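Local coordinates for HIT domain-containing protein (Leishmania major, PDB 3KSV) that binds a zinc ion and, as a member of the histidine triad family, probably hydrolyses nucleotide conjugates through a histidine-AMP intermediate, at residues C13-I18 with H106-I111. Residues are numbered along the deposited sequence; the frame is centred on the assembly and turned at random.
Sequences CIFCKI and HVHFHI. With ZN (zinc ion), chain B.
Cys13, Cys16 and His106 bind one zinc ion between them, so this buried contact is a metal bridge that ties the first turn of helix 14-20 to the loop leading into strand 109-114. His55 supplies the fourth ligand, completing a Cys2His2 site. Soft thiolate sulfur is a good zinc ligand, and the CxxC spacing brings both sulfurs to the metal at the helix start. Cys13 SG, anti to its backbone N (chi1 172°), lies 2.1 Å from the zinc and, as the helix N-cap, also accepts a nearly straight hydrogen bond from Cys16 N, which should temper a thiolate's negative charge. Cys16 SG lies 2.5 Å from the zinc, near the plane of the His106 ring, whose ND1 is 2.3 Å from the metal. The NE2 of that ring donates to the carbonyl of Pro52, which, together with the metal bond, helps to fix its rotation. The edge of the Phe15 ring turns toward both histidines: its CB sits over the His106 ring, while CE2 presses on one face of His108, 3.4 Å from CG, with planes at 62°. At its own edge, His108 ND1 donates to His106 O, helping to fix the ring's rotation. Since His108 is the predicted nucleophile of the His-Val-His-Phe-His triad motif, the zinc-held segment probably helps to position it, directly through His106 O and indirectly through Phe15.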
# COMPACT_ATOMS: atom_id res chain seq x y z
N CYS A 13 1.66 10.82 -19.42
CA CYS A 13 1.28 10.36 -18.08
C CYS A 13 0.23 11.29 -17.49
O CYS A 13 0.55 12.41 -17.09
CB CYS A 13 2.49 10.32 -17.15
SG CYS A 13 2.08 10.00 -15.42
N ILE A 14 -1.00 10.81 -17.39
CA ILE A 14 -2.08 11.66 -16.89
C ILE A 14 -1.85 12.22 -15.50
O ILE A 14 -2.37 13.29 -15.20
CB ILE A 14 -3.49 10.98 -16.97
CG1 ILE A 14 -3.64 9.82 -15.97
CG2 ILE A 14 -3.81 10.53 -18.41
CD1 ILE A 14 -5.14 9.41 -15.74
N PHE A 15 -1.08 11.55 -14.64
CA PHE A 15 -0.84 12.10 -13.30
C PHE A 15 0.15 13.23 -13.33
O PHE A 15 -0.00 14.21 -12.60
CB PHE A 15 -0.42 11.03 -12.28
CG PHE A 15 -1.50 10.05 -11.96
CD1 PHE A 15 -2.82 10.45 -11.83
CD2 PHE A 15 -1.21 8.72 -11.75
CE1 PHE A 15 -3.81 9.55 -11.53
CE2 PHE A 15 -2.20 7.82 -11.46
CZ PHE A 15 -3.50 8.23 -11.35
N CYS A 16 1.15 13.13 -14.19
CA CYS A 16 2.01 14.28 -14.43
C CYS A 16 1.23 15.47 -15.00
O CYS A 16 1.49 16.61 -14.65
CB CYS A 16 3.18 13.92 -15.35
SG CYS A 16 4.52 13.02 -14.53
N LYS A 17 0.26 15.20 -15.86
CA LYS A 17 -0.58 16.27 -16.42
C LYS A 17 -1.36 16.98 -15.30
O LYS A 17 -1.42 18.19 -15.26
CB LYS A 17 -1.54 15.72 -17.46
CG LYS A 17 -0.89 15.27 -18.75
CD LYS A 17 -1.97 14.99 -19.81
CE LYS A 17 -1.44 14.17 -20.97
NZ LYS A 17 -0.64 15.02 -21.87
N ILE A 18 -1.96 16.20 -14.40
CA ILE A 18 -2.63 16.74 -13.22
C ILE A 18 -1.64 17.54 -12.35
O ILE A 18 -1.93 18.66 -11.95
CB ILE A 18 -3.27 15.62 -12.38
CG1 ILE A 18 -4.43 15.00 -13.15
CG2 ILE A 18 -3.78 16.14 -11.04
CD1 ILE A 18 -4.71 13.58 -12.70
N HIS A 106 2.77 5.64 -13.34
CA HIS A 106 3.21 6.59 -12.31
C HIS A 106 2.68 6.01 -10.99
O HIS A 106 1.52 5.58 -10.93
CB HIS A 106 2.66 8.00 -12.65
CG HIS A 106 3.04 9.10 -11.69
ND1 HIS A 106 3.49 10.33 -12.11
CD2 HIS A 106 2.97 9.18 -10.34
CE1 HIS A 106 3.71 11.11 -11.06
NE2 HIS A 106 3.40 10.43 -9.97
N VAL A 107 3.53 5.94 -9.96
CA VAL A 107 3.13 5.32 -8.69
C VAL A 107 1.86 6.00 -8.18
O VAL A 107 1.78 7.23 -8.09
CB VAL A 107 4.23 5.46 -7.62
CG1 VAL A 107 3.71 5.04 -6.24
CG2 VAL A 107 5.47 4.62 -8.01
N HIS A 108 0.84 5.19 -7.86
CA HIS A 108 -0.34 5.70 -7.20
C HIS A 108 -0.91 4.66 -6.24
O HIS A 108 -1.08 3.50 -6.61
CB HIS A 108 -1.39 6.19 -8.20
CG HIS A 108 -1.72 5.20 -9.27
ND1 HIS A 108 -0.82 4.84 -10.25
CD2 HIS A 108 -2.86 4.53 -9.55
CE1 HIS A 108 -1.39 3.98 -11.07
NE2 HIS A 108 -2.63 3.78 -10.67
N PHE A 109 -1.13 5.09 -5.01
CA PHE A 109 -1.77 4.29 -3.98
C PHE A 109 -3.27 4.55 -4.01
O PHE A 109 -3.71 5.67 -3.84
CB PHE A 109 -1.23 4.67 -2.60
CG PHE A 109 0.13 4.15 -2.32
CD1 PHE A 109 0.30 2.98 -1.60
CD2 PHE A 109 1.25 4.82 -2.80
CE1 PHE A 109 1.53 2.48 -1.35
CE2 PHE A 109 2.51 4.33 -2.55
CZ PHE A 109 2.65 3.15 -1.81
N HIS A 110 -4.05 3.51 -4.24
CA HIS A 110 -5.49 3.57 -4.12
C HIS A 110 -5.82 3.39 -2.63
O HIS A 110 -5.24 2.49 -1.98
CB HIS A 110 -6.13 2.41 -4.90
CG HIS A 110 -5.82 2.39 -6.37
ND1 HIS A 110 -6.66 2.93 -7.31
CD2 HIS A 110 -4.81 1.80 -7.06
CE1 HIS A 110 -6.17 2.71 -8.52
NE2 HIS A 110 -5.04 2.03 -8.39
N ILE A 111 -6.73 4.22 -2.10
CA ILE A 111 -7.39 3.95 -0.80
C ILE A 111 -8.87 3.75 -1.08
O ILE A 111 -9.56 4.71 -1.43
CB ILE A 111 -7.17 5.04 0.28
CG1 ILE A 111 -5.70 5.50 0.34
CG2 ILE A 111 -7.58 4.48 1.68
CD1 ILE A 111 -5.26 6.36 -0.85
ZN ZN B . 3.75 10.67 -14.32